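Local atomic coordinates of GGDEF family protein (Vibrio cholerae, PDB entry 5GZS), a protein that probably makes cyclic di-GMP as the diguanylate cyclase CdgH, with a periplasmic portion of two solute-binding-like domains, the first of which holds an arginine. Residues 276-281 against 287-292; 313-318 against 327-332; 348-351 against 357-360; 366-371 against 377-382. All blocks are in the same frame, centred on the assembly; numbering follows the deposited sequence.

All four contacts lie in the second solute-binding domain of the chain, apart from the domain that holds arginine. Contact 1 belongs to one mixed sheet of that domain. Contacts 2, 3 and 4 belong to the other, and their centres lie 11 to 13 Å from one another. Contacts 1 and 4 are alike: a helix packs on a buried strand that follows it in the chain. Contact 1 has no hydrogen bond across it and rests on apolar side chains, whereas contact 4 adds a weak lysine bond. Contact 2 is buried between strand and loop, and contact 3 is only partly buried. Both also lie beside the second subunit. R318 of contact 2 bridges to D377 of contact 4.

Contact 1: residues 276-281 against 287-292; sequences SMFDDL and DILAPI
L289 is the main bump of this contact, and it fits a hollow on the helix made by M277, F278 and L281. Its CD2 goes in deepest. It reaches F278 N at 3.7 Å and M277 C at 3.8 Å, close against the first turn. M277 is a selenomethionine. Its CB forms one wall of the hollow, while the selenium end runs off toward Q271, E272 and K229. F278 forms another wall. Its ring turns its edge to L289, with CD1 4.0 Å from L289 CD2. L281 closes the hollow further along, its CD2 resting 4.0 Å from L289 CB. The other methyl of L281, CD1, lies over the D287 carbonyl. I292 is a second, smaller bump. Its CG1 is placed opposite its own backbone N (chi1 160°) and its chain is extended. The side chains of I292 and F278 cross at about a right angle, and I292 CD1 comes 3.7 Å from F278 CE1.

The helix and the strand run roughly antiparallel, at 147°, with their axes 8.7 Å apart. This is a beta-alpha-beta crossover. The chain leaves strand 264-266, passes through helix 277-282, and returns in parallel as strand 288-292, with strand 226-230 between them in the sheet. I288 points to the other face and packs on L226, V228, I415 and F417.

No hydrogen bond joins the two segments. The carboxylate of D287 turns away to R224 and to R227 N. The helix is therefore held on the strand by the fit of apolar side chains, with no directed polar bond between them.

Contact 2: residues 313-318 against 327-332; sequences AILVKR and SNVSEL
The backbone bond from E331 N to N328 O, 2.9 Å long, closes the short 3-10 turn at 329-330; V329 in it and L332 just after it both meet L315. The setting is a mixed sheet of the solute-binding fold, in which L315 lies on strand 312-318. The turn belongs to the loop that leads on to strand 337-340.

Two side-chain bonds also brace the loop. N328 OD1 accepts from S330 N at 3.2 Å, which makes an Asx turn. The donor lies tilted 28° from the carbonyl plane. E331 reaches with an extended chain, and its OE2 accepts from S327 N at 3.0 Å. That bond is fairly straight, at 166°, and comes from the syn side but well out of the carboxylate plane.

On its outer side the loop meets the second subunit. There S330 OG is hydrogen-bonded to I163 O of that subunit, and N328 ND2 makes a weak bond to D159 of the same subunit.

On its inner side the loop is apolar. L315 and L332 reach toward each other tip to tip. L315 and V329 instead cross at about a right angle. L315 also packs on V380 of the neighbouring strand 378-382. V329 holds CG2 opposite its backbone N (chi1 63° for CG1), and this is the branch that faces the strand. A single methyl, L315 CD1, serves both loop residues, and it lies 3.8 Å from V329 CG2.

Contact 3: residues 348-351 against 357-360; sequences LLQQ and ILFS
L358 reaches out to the helix and lays both of its methyls against L349. Its CG stands beside its own backbone N, anti to the carbonyl carbon (chi1 -45°), with the fork directed at L349. CD1 lies 3.7 Å from L349 CB, and CD2 lies 3.8 Å from the same atom. CD2 also meets L349 CD1 at 3.9 Å, so the leucine fork straddles the root of its neighbour. CD1 has a further partner in Q350 CG, 3.8 Å away. Only the aliphatic part of the glutamine takes part in this touch. Its chain runs extended past CG and carries the amide away from the methyl.

Around them lie further contacts. L349 packs on V380 of strand 378-382 through its own CD1. After L358 the chain enters a short, weakly bonded strand, where F359 pairs by backbone bonds with I337 and V339. S360 OG is hydrogen-bonded to E346 of the same helix. Helix 344-352 and strand 359-361 belong, with strand 337-340, to one beta-alpha-beta unit. R72 of the second subunit packs on I357.

No hydrogen bond crosses between residues 348-351 and 357-360. The contact is a small apolar patch, partly open to solvent, edged by the polar side chain of Q350.

Contact 4: residues 366-371 against 377-382; sequences EKVQAL and DYIVLN
K367 and L371, one turn apart on the helix, pack against I379 on the strand. The I379 torsion (chi1 74°) puts CG1 between the backbone N and the carbonyl carbon, and CG2 meets L371 CB at 3.8 Å. The ethyl arm ends in CD1, 3.9 Å from both L371 CD2 and V368 CA. K367 crosses I379 at a slant, its CG 3.8 Å from I379 CB. Its chain bends at chi3 (66°), past L381, and brings NZ to V380 O at 3.3 Å in a weak hydrogen bond.

The helix belongs to a beta-alpha-beta crossover. The chain runs from strand 359-361 through helix 364-372 to the parallel strand 378-382, and strand 337-340 lies between the two strands. Helix and strand run roughly antiparallel, at 149°. V380 points to the other face of the sheet, where F345 packs on it. I379 and L371 also meet V316 of strand 312-318.

L371 swings CG away from its backbone N, which puts CD1 against the D377 carbonyl. The D377 carboxylate turns from the helix: OD1 forms a salt bridge with R318 and OD2 one with R336.

Contact 1: residues 276-281 against 287-292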
loop_
_atom_site.group_PDB
_atom_site.type_symbol
_atom_site.label_atom_id
_atom_site.label_comp_id
_atom_site.label_asym_id
_atom_site.label_seq_id
_atom_site.Cartn_x
_atom_site.Cartn_y
_atom_site.Cartn_z
ATOM N N SER A 276 -8.452 -32.802 9.830
ATOM C CA SER A 276 -8.034 -31.431 10.122
ATOM C C SER A 276 -7.212 -31.263 11.393
ATOM O O SER A 276 -7.424 -31.915 12.423
ATOM C CB SER A 276 -9.232 -30.508 10.173
ATOM O OG SER A 276 -8.786 -29.203 9.881
HETATM N N MSE A 277 -6.207 -30.410 11.262
HETATM C CA MSE A 277 -5.285 -30.135 12.354
HETATM C C MSE A 277 -5.920 -29.154 13.299
HETATM O O MSE A 277 -5.558 -29.075 14.483
HETATM C CB MSE A 277 -3.963 -29.596 11.830
HETATM C CG MSE A 277 -3.137 -30.631 11.103
HETATM SE SE MSE A 277 -1.719 -29.872 9.995
HETATM C CE MSE A 277 -0.734 -31.554 9.715
ATOM N N PHE A 278 -6.874 -28.464 12.768
ATOM C CA PHE A 278 -7.638 -27.538 13.558
ATOM C C PHE A 278 -8.457 -28.315 14.575
ATOM O O PHE A 278 -8.642 -27.878 15.707
ATOM C CB PHE A 278 -8.519 -26.678 12.655
ATOM C CG PHE A 278 -9.001 -25.431 13.313
ATOM C CD1 PHE A 278 -8.110 -24.567 13.919
ATOM C CD2 PHE A 278 -10.344 -25.129 13.350
ATOM C CE1 PHE A 278 -8.554 -23.414 14.548
ATOM C CE2 PHE A 278 -10.794 -23.983 13.976
ATOM C CZ PHE A 278 -9.897 -23.130 14.580
ATOM N N ASP A 279 -8.931 -29.482 14.176
ATOM C CA ASP A 279 -9.571 -30.380 15.122
ATOM C C ASP A 279 -8.579 -30.718 16.230
ATOM O O ASP A 279 -8.945 -30.747 17.393
ATOM C CB ASP A 279 -10.076 -31.654 14.424
ATOM C CG ASP A 279 -11.083 -31.357 13.310
ATOM O OD1 ASP A 279 -11.197 -30.182 12.906
ATOM O OD2 ASP A 279 -11.755 -32.300 12.837
ATOM N N ASP A 280 -7.319 -30.956 15.875
ATOM C CA ASP A 280 -6.285 -31.238 16.873
ATOM C C ASP A 280 -6.093 -30.046 17.818
ATOM O O ASP A 280 -5.817 -30.199 19.029
ATOM C CB ASP A 280 -4.964 -31.576 16.185
ATOM C CG ASP A 280 -4.873 -33.028 15.771
ATOM O OD1 ASP A 280 -5.385 -33.378 14.672
ATOM O OD2 ASP A 280 -4.271 -33.807 16.559
ATOM N N LEU A 281 -6.249 -28.855 17.252
ATOM C CA LEU A 281 -6.179 -27.617 18.017
ATOM C C LEU A 281 -7.405 -27.451 18.924
ATOM O O LEU A 281 -7.285 -27.051 20.095
ATOM C CB LEU A 281 -6.057 -26.424 17.081
ATOM C CG LEU A 281 -5.651 -25.121 17.749
ATOM C CD1 LEU A 281 -4.262 -25.268 18.380
ATOM C CD2 LEU A 281 -5.692 -23.965 16.732
ATOM N N ASP A 287 -0.732 -27.586 20.932
ATOM C CA ASP A 287 -0.826 -26.226 21.476
ATOM C C ASP A 287 -0.819 -25.124 20.389
ATOM O O ASP A 287 -1.474 -24.100 20.524
ATOM C CB ASP A 287 0.324 -25.959 22.440
ATOM C CG ASP A 287 0.510 -27.057 23.450
ATOM O OD1 ASP A 287 -0.388 -27.288 24.274
ATOM O OD2 ASP A 287 1.570 -27.715 23.417
ATOM N N ILE A 288 -0.069 -25.332 19.318
ATOM C CA ILE A 288 0.136 -24.285 18.334
ATOM C C ILE A 288 -0.126 -24.788 16.932
ATOM O O ILE A 288 0.249 -25.901 16.587
ATOM C CB ILE A 288 1.565 -23.754 18.417
ATOM C CG1 ILE A 288 1.729 -22.895 19.659
ATOM C CG2 ILE A 288 1.975 -22.999 17.142
ATOM C CD1 ILE A 288 3.203 -22.633 20.004
ATOM N N LEU A 289 -0.767 -23.975 16.116
ATOM C CA LEU A 289 -1.011 -24.395 14.745
ATOM C C LEU A 289 -0.790 -23.210 13.829
ATOM O O LEU A 289 -1.274 -22.103 14.094
ATOM C CB LEU A 289 -2.425 -24.968 14.570
ATOM C CG LEU A 289 -2.934 -25.128 13.133
ATOM C CD1 LEU A 289 -1.992 -25.968 12.317
ATOM C CD2 LEU A 289 -4.330 -25.735 13.063
ATOM N N ALA A 290 -0.036 -23.440 12.760
ATOM C CA ALA A 290 0.218 -22.397 11.783
ATOM C C ALA A 290 0.580 -23.060 10.473
ATOM O O ALA A 290 1.103 -24.173 10.456
ATOM C CB ALA A 290 1.329 -21.460 12.252
ATOM N N PRO A 291 0.267 -22.405 9.366
ATOM C CA PRO A 291 -0.441 -21.119 9.295
ATOM C C PRO A 291 -1.934 -21.287 9.558
ATOM O O PRO A 291 -2.439 -22.402 9.456
ATOM C CB PRO A 291 -0.151 -20.644 7.869
ATOM C CG PRO A 291 -0.042 -21.922 7.095
ATOM C CD PRO A 291 0.607 -22.936 8.036
ATOM N N ILE A 292 -2.631 -20.209 9.887
ATOM C CA ILE A 292 -4.089 -20.262 9.885
ATOM C C ILE A 292 -4.638 -18.905 9.494
ATOM O O ILE A 292 -4.312 -17.894 10.120
ATOM C CB ILE A 292 -4.649 -20.697 11.240
ATOM C CG1 ILE A 292 -6.111 -20.265 11.368
ATOM C CG2 ILE A 292 -3.805 -20.117 12.367
ATOM C CD1 ILE A 292 -6.811 -20.842 12.564
#

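Contact 2: residues 313-318 against 327-332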
loop_
_atom_site.group_PDB
_atom_site.type_symbol
_atom_site.label_atom_id
_atom_site.label_comp_id
_atom_site.label_asym_id
_atom_site.label_seq_id
_atom_site.Cartn_x
_atom_site.Cartn_y
_atom_site.Cartn_z
ATOM N N ALA A 313 -4.915 -12.999 -2.682
ATOM C CA ALA A 313 -5.912 -13.841 -3.347
ATOM C C ALA A 313 -6.015 -13.481 -4.808
ATOM O O ALA A 313 -6.211 -12.308 -5.160
ATOM C CB ALA A 313 -7.273 -13.714 -2.694
ATOM N N ILE A 314 -5.890 -14.478 -5.668
ATOM C CA ILE A 314 -6.078 -14.219 -7.087
ATOM C C ILE A 314 -7.014 -15.234 -7.745
ATOM O O ILE A 314 -7.404 -16.239 -7.141
ATOM C CB ILE A 314 -4.737 -14.204 -7.825
ATOM C CG1 ILE A 314 -3.977 -15.504 -7.590
ATOM C CG2 ILE A 314 -3.903 -13.043 -7.353
ATOM C CD1 ILE A 314 -2.691 -15.597 -8.388
ATOM N N LEU A 315 -7.386 -14.971 -8.989
ATOM C CA LEU A 315 -8.178 -15.955 -9.696
ATOM C C LEU A 315 -7.318 -16.730 -10.668
ATOM O O LEU A 315 -6.485 -16.167 -11.384
ATOM C CB LEU A 315 -9.357 -15.296 -10.393
ATOM C CG LEU A 315 -10.368 -14.916 -9.306
ATOM C CD1 LEU A 315 -11.646 -14.405 -9.881
ATOM C CD2 LEU A 315 -10.638 -16.107 -8.391
ATOM N N VAL A 316 -7.494 -18.044 -10.643
ATOM C CA VAL A 316 -6.836 -18.890 -11.610
ATOM C C VAL A 316 -7.854 -19.260 -12.676
ATOM O O VAL A 316 -8.974 -19.667 -12.353
ATOM C CB VAL A 316 -6.242 -20.135 -10.959
ATOM C CG1 VAL A 316 -5.782 -21.104 -12.016
ATOM C CG2 VAL A 316 -5.089 -19.745 -10.060
ATOM N N LYS A 317 -7.466 -19.083 -13.939
ATOM C CA LYS A 317 -8.342 -19.345 -15.081
ATOM C C LYS A 317 -7.651 -20.222 -16.109
ATOM O O LYS A 317 -6.423 -20.257 -16.170
ATOM C CB LYS A 317 -8.766 -18.037 -15.754
ATOM C CG LYS A 317 -7.609 -17.239 -16.395
ATOM C CD LYS A 317 -8.077 -15.861 -16.852
ATOM C CE LYS A 317 -7.025 -15.150 -17.687
ATOM N NZ LYS A 317 -6.935 -15.714 -19.045
ATOM N N ARG A 318 -8.448 -20.918 -16.917
ATOM C CA ARG A 318 -7.934 -21.616 -18.082
ATOM C C ARG A 318 -7.194 -20.603 -18.942
ATOM O O ARG A 318 -7.669 -19.481 -19.131
ATOM C CB ARG A 318 -9.066 -22.286 -18.861
ATOM C CG ARG A 318 -9.058 -23.778 -18.678
ATOM C CD ARG A 318 -10.329 -24.440 -19.124
ATOM N NE ARG A 318 -11.503 -23.975 -18.396
ATOM C CZ ARG A 318 -12.472 -23.257 -18.954
ATOM N NH1 ARG A 318 -12.394 -22.934 -20.236
ATOM N NH2 ARG A 318 -13.520 -22.872 -18.241
ATOM N N SER A 327 -12.043 -6.693 -14.994
ATOM C CA SER A 327 -10.948 -5.979 -14.370
ATOM C C SER A 327 -10.985 -6.120 -12.855
ATOM O O SER A 327 -9.950 -5.951 -12.197
ATOM C CB SER A 327 -10.972 -4.515 -14.782
ATOM O OG SER A 327 -12.032 -3.833 -14.147
ATOM N N ASN A 328 -12.157 -6.447 -12.298
ATOM C CA ASN A 328 -12.212 -6.934 -10.908
ATOM C C ASN A 328 -13.334 -7.953 -10.602
ATOM O O ASN A 328 -14.312 -8.055 -11.319
ATOM C CB ASN A 328 -12.297 -5.748 -9.944
ATOM C CG ASN A 328 -13.644 -5.111 -9.932
ATOM O OD1 ASN A 328 -14.565 -5.620 -9.294
ATOM N ND2 ASN A 328 -13.784 -3.981 -10.636
ATOM N N VAL A 329 -13.185 -8.683 -9.500
ATOM C CA VAL A 329 -13.925 -9.922 -9.285
ATOM C C VAL A 329 -15.445 -9.748 -9.147
ATOM O O VAL A 329 -16.205 -10.694 -9.376
ATOM C CB VAL A 329 -13.353 -10.692 -8.044
ATOM C CG1 VAL A 329 -13.508 -9.904 -6.745
ATOM C CG2 VAL A 329 -13.977 -12.076 -7.925
ATOM N N SER A 330 -15.899 -8.542 -8.825
ATOM C CA SER A 330 -17.339 -8.241 -8.823
ATOM C C SER A 330 -18.001 -8.427 -10.188
ATOM O O SER A 330 -19.220 -8.597 -10.290
ATOM C CB SER A 330 -17.590 -6.812 -8.357
ATOM O OG SER A 330 -17.711 -6.764 -6.954
ATOM N N GLU A 331 -17.196 -8.387 -11.240
ATOM C CA GLU A 331 -17.723 -8.561 -12.582
ATOM C C GLU A 331 -17.775 -10.047 -12.983
ATOM O O GLU A 331 -17.970 -10.351 -14.164
ATOM C CB GLU A 331 -16.882 -7.747 -13.571
ATOM C CG GLU A 331 -16.951 -6.239 -13.320
ATOM C CD GLU A 331 -15.822 -5.479 -13.980
ATOM O OE1 GLU A 331 -15.762 -4.234 -13.852
ATOM O OE2 GLU A 331 -14.986 -6.128 -14.634
ATOM N N LEU A 332 -17.611 -10.960 -12.010
ATOM C CA LEU A 332 -17.703 -12.409 -12.279
ATOM C C LEU A 332 -19.060 -13.003 -11.912
ATOM O O LEU A 332 -19.195 -14.207 -11.664
ATOM C CB LEU A 332 -16.606 -13.179 -11.544
ATOM C CG LEU A 332 -15.529 -13.594 -12.546
ATOM C CD1 LEU A 332 -15.200 -12.427 -13.454
ATOM C CD2 LEU A 332 -14.301 -14.054 -11.878
#

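Contact 3: residues 348-351 against 357-360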
loop_
_atom_site.group_PDB
_atom_site.type_symbol
_atom_site.label_atom_id
_atom_site.label_comp_id
_atom_site.label_asym_id
_atom_site.label_seq_id
_atom_site.Cartn_x
_atom_site.Cartn_y
_atom_site.Cartn_z
ATOM N N LEU A 348 -14.769 -15.904 1.809
ATOM C CA LEU A 348 -14.419 -14.614 1.227
ATOM C C LEU A 348 -15.394 -14.224 0.123
ATOM O O LEU A 348 -15.902 -13.102 0.085
ATOM C CB LEU A 348 -12.991 -14.637 0.675
ATOM C CG LEU A 348 -12.521 -13.372 -0.059
ATOM C CD1 LEU A 348 -12.866 -12.104 0.734
ATOM C CD2 LEU A 348 -10.997 -13.444 -0.304
ATOM N N LEU A 349 -15.672 -15.169 -0.765
ATOM C CA LEU A 349 -16.508 -14.862 -1.896
ATOM C C LEU A 349 -17.927 -14.658 -1.430
ATOM O O LEU A 349 -18.648 -13.817 -1.978
ATOM C CB LEU A 349 -16.419 -15.957 -2.953
ATOM C CG LEU A 349 -15.082 -15.936 -3.700
ATOM C CD1 LEU A 349 -15.243 -16.643 -5.024
ATOM C CD2 LEU A 349 -14.600 -14.525 -3.918
ATOM N N GLN A 350 -18.328 -15.393 -0.404
ATOM C CA GLN A 350 -19.680 -15.227 0.109
ATOM C C GLN A 350 -19.901 -13.810 0.673
ATOM O O GLN A 350 -21.019 -13.292 0.599
ATOM C CB GLN A 350 -19.985 -16.289 1.157
ATOM C CG GLN A 350 -20.322 -17.651 0.565
ATOM C CD GLN A 350 -20.369 -18.741 1.618
ATOM O OE1 GLN A 350 -19.625 -18.698 2.591
ATOM N NE2 GLN A 350 -21.237 -19.726 1.424
ATOM N N GLN A 351 -18.848 -13.181 1.215
ATOM C CA GLN A 351 -18.945 -11.769 1.587
ATOM C C GLN A 351 -18.914 -11.001 0.268
ATOM O O GLN A 351 -19.900 -10.363 -0.107
ATOM C CB GLN A 351 -17.817 -11.317 2.534
ATOM C CG GLN A 351 -18.177 -10.205 3.561
ATOM C CD GLN A 351 -18.555 -8.824 2.971
ATOM O OE1 GLN A 351 -18.453 -8.606 1.765
ATOM N NE2 GLN A 351 -18.993 -7.891 3.840
ATOM N N ILE A 357 -23.991 -18.285 -6.507
ATOM C CA ILE A 357 -23.592 -19.679 -6.454
ATOM C C ILE A 357 -22.099 -19.819 -6.663
ATOM O O ILE A 357 -21.554 -19.397 -7.693
ATOM C CB ILE A 357 -24.295 -20.541 -7.494
ATOM C CG1 ILE A 357 -25.778 -20.620 -7.181
ATOM C CG2 ILE A 357 -23.755 -21.965 -7.392
ATOM C CD1 ILE A 357 -26.028 -21.230 -5.802
ATOM N N LEU A 358 -21.447 -20.389 -5.657
ATOM C CA LEU A 358 -20.086 -20.860 -5.785
ATOM C C LEU A 358 -20.182 -22.371 -5.949
ATOM O O LEU A 358 -21.142 -22.980 -5.473
ATOM C CB LEU A 358 -19.250 -20.477 -4.560
ATOM C CG LEU A 358 -19.395 -19.043 -4.035
ATOM C CD1 LEU A 358 -18.692 -18.870 -2.676
ATOM C CD2 LEU A 358 -18.836 -18.091 -5.042
ATOM N N PHE A 359 -19.221 -22.971 -6.646
ATOM C CA PHE A 359 -19.142 -24.428 -6.747
ATOM C C PHE A 359 -18.126 -24.898 -5.719
ATOM O O PHE A 359 -17.005 -24.381 -5.682
ATOM C CB PHE A 359 -18.745 -24.874 -8.154
ATOM C CG PHE A 359 -19.775 -24.559 -9.199
ATOM C CD1 PHE A 359 -19.778 -23.335 -9.859
ATOM C CD2 PHE A 359 -20.747 -25.489 -9.521
ATOM C CE1 PHE A 359 -20.734 -23.052 -10.821
ATOM C CE2 PHE A 359 -21.697 -25.220 -10.470
ATOM C CZ PHE A 359 -21.698 -24.003 -11.128
ATOM N N SER A 360 -18.512 -25.849 -4.872
ATOM C CA SER A 360 -17.628 -26.262 -3.787
ATOM C C SER A 360 -16.982 -27.608 -4.063
ATOM O O SER A 360 -17.561 -28.469 -4.727
ATOM C CB SER A 360 -18.379 -26.306 -2.452
ATOM O OG SER A 360 -19.335 -25.261 -2.364
#

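Contact 4: residues 366-371 against 377-382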
loop_
_atom_site.group_PDB
_atom_site.type_symbol
_atom_site.label_atom_id
_atom_site.label_comp_id
_atom_site.label_asym_id
_atom_site.label_seq_id
_atom_site.Cartn_x
_atom_site.Cartn_y
_atom_site.Cartn_z
ATOM N N GLU A 366 -9.014 -31.447 -6.603
ATOM C CA GLU A 366 -10.316 -31.582 -7.251
ATOM C C GLU A 366 -10.763 -30.239 -7.831
ATOM O O GLU A 366 -11.340 -30.183 -8.923
ATOM C CB GLU A 366 -11.322 -32.117 -6.233
ATOM C CG GLU A 366 -12.655 -32.589 -6.756
ATOM C CD GLU A 366 -13.589 -32.871 -5.600
ATOM O OE1 GLU A 366 -13.138 -32.733 -4.442
ATOM O OE2 GLU A 366 -14.759 -33.224 -5.830
ATOM N N LYS A 367 -10.475 -29.164 -7.087
ATOM C CA LYS A 367 -10.759 -27.795 -7.515
ATOM C C LYS A 367 -10.041 -27.522 -8.833
ATOM O O LYS A 367 -10.662 -27.160 -9.831
ATOM C CB LYS A 367 -10.333 -26.785 -6.434
ATOM C CG LYS A 367 -10.513 -25.304 -6.819
ATOM C CD LYS A 367 -10.550 -24.358 -5.603
ATOM C CE LYS A 367 -9.220 -24.313 -4.866
ATOM N NZ LYS A 367 -9.274 -23.482 -3.616
ATOM N N VAL A 368 -8.730 -27.728 -8.837
ATOM C CA VAL A 368 -7.958 -27.586 -10.060
ATOM C C VAL A 368 -8.496 -28.440 -11.215
ATOM O O VAL A 368 -8.762 -27.922 -12.310
ATOM C CB VAL A 368 -6.496 -27.962 -9.842
ATOM C CG1 VAL A 368 -5.766 -27.941 -11.182
ATOM C CG2 VAL A 368 -5.839 -27.034 -8.810
ATOM N N GLN A 369 -8.669 -29.739 -10.986
ATOM C CA GLN A 369 -9.090 -30.618 -12.082
ATOM C C GLN A 369 -10.431 -30.168 -12.682
ATOM O O GLN A 369 -10.707 -30.366 -13.878
ATOM C CB GLN A 369 -9.170 -32.076 -11.615
ATOM C CG GLN A 369 -7.835 -32.829 -11.701
ATOM C CD GLN A 369 -7.424 -33.146 -13.134
ATOM O OE1 GLN A 369 -8.270 -33.354 -14.019
ATOM N NE2 GLN A 369 -6.118 -33.169 -13.373
ATOM N N ALA A 370 -11.253 -29.544 -11.847
ATOM C CA ALA A 370 -12.514 -28.982 -12.298
ATOM C C ALA A 370 -12.284 -27.858 -13.303
ATOM O O ALA A 370 -12.999 -27.753 -14.298
ATOM C CB ALA A 370 -13.303 -28.483 -11.120
ATOM N N LEU A 371 -11.286 -27.015 -13.036
ATOM C CA LEU A 371 -10.958 -25.919 -13.945
ATOM C C LEU A 371 -10.475 -26.482 -15.275
ATOM O O LEU A 371 -10.883 -26.020 -16.346
ATOM C CB LEU A 371 -9.899 -25.000 -13.333
ATOM C CG LEU A 371 -9.374 -23.900 -14.253
ATOM C CD1 LEU A 371 -10.500 -22.925 -14.582
ATOM C CD2 LEU A 371 -8.176 -23.165 -13.656
ATOM N N ASP A 377 -14.762 -22.199 -14.517
ATOM C CA ASP A 377 -13.986 -21.276 -15.350
ATOM C C ASP A 377 -12.924 -20.463 -14.615
ATOM O O ASP A 377 -11.934 -20.052 -15.229
ATOM C CB ASP A 377 -14.928 -20.321 -16.054
ATOM C CG ASP A 377 -15.933 -21.041 -16.927
ATOM O OD1 ASP A 377 -15.622 -21.253 -18.119
ATOM O OD2 ASP A 377 -17.029 -21.387 -16.428
ATOM N N TYR A 378 -13.150 -20.217 -13.321
ATOM C CA TYR A 378 -12.224 -19.477 -12.454
ATOM C C TYR A 378 -12.203 -20.122 -11.076
ATOM O O TYR A 378 -13.258 -20.411 -10.507
ATOM C CB TYR A 378 -12.621 -17.996 -12.296
ATOM C CG TYR A 378 -12.582 -17.133 -13.558
ATOM C CD1 TYR A 378 -13.692 -17.002 -14.373
ATOM C CD2 TYR A 378 -11.440 -16.426 -13.900
ATOM C CE1 TYR A 378 -13.652 -16.207 -15.508
ATOM C CE2 TYR A 378 -11.391 -15.634 -15.028
ATOM C CZ TYR A 378 -12.496 -15.526 -15.834
ATOM O OH TYR A 378 -12.443 -14.726 -16.966
ATOM N N ILE A 379 -11.010 -20.340 -10.530
ATOM C CA ILE A 379 -10.897 -20.875 -9.180
ATOM C C ILE A 379 -10.017 -19.953 -8.352
ATOM O O ILE A 379 -9.163 -19.246 -8.899
ATOM C CB ILE A 379 -10.327 -22.304 -9.182
ATOM C CG1 ILE A 379 -8.835 -22.291 -9.489
ATOM C CG2 ILE A 379 -11.048 -23.168 -10.210
ATOM C CD1 ILE A 379 -8.261 -23.661 -9.751
ATOM N N VAL A 380 -10.233 -19.934 -7.040
ATOM C CA VAL A 380 -9.526 -18.984 -6.196
ATOM C C VAL A 380 -8.268 -19.578 -5.589
ATOM O O VAL A 380 -8.319 -20.522 -4.805
ATOM C CB VAL A 380 -10.391 -18.463 -5.042
ATOM C CG1 VAL A 380 -9.606 -17.423 -4.246
ATOM C CG2 VAL A 380 -11.676 -17.876 -5.551
ATOM N N LEU A 381 -7.130 -19.002 -5.929
ATOM C CA LEU A 381 -5.918 -19.375 -5.245
ATOM C C LEU A 381 -5.187 -18.169 -4.715
ATOM O O LEU A 381 -5.375 -17.033 -5.157
ATOM C CB LEU A 381 -4.991 -20.181 -6.155
ATOM C CG LEU A 381 -5.477 -21.594 -6.469
ATOM C CD1 LEU A 381 -4.437 -22.336 -7.287
ATOM C CD2 LEU A 381 -5.755 -22.319 -5.179
ATOM N N ASN A 382 -4.339 -18.459 -3.733
ATOM C CA ASN A 382 -3.374 -17.514 -3.209
ATOM C C ASN A 382 -2.145 -17.565 -4.100
ATOM O O ASN A 382 -1.687 -18.637 -4.494
ATOM C CB ASN A 382 -3.002 -17.863 -1.769
ATOM C CG ASN A 382 -2.100 -19.078 -1.677
ATOM O OD1 ASN A 382 -2.561 -20.216 -1.771
ATOM N ND2 ASN A 382 -0.807 -18.842 -1.493
#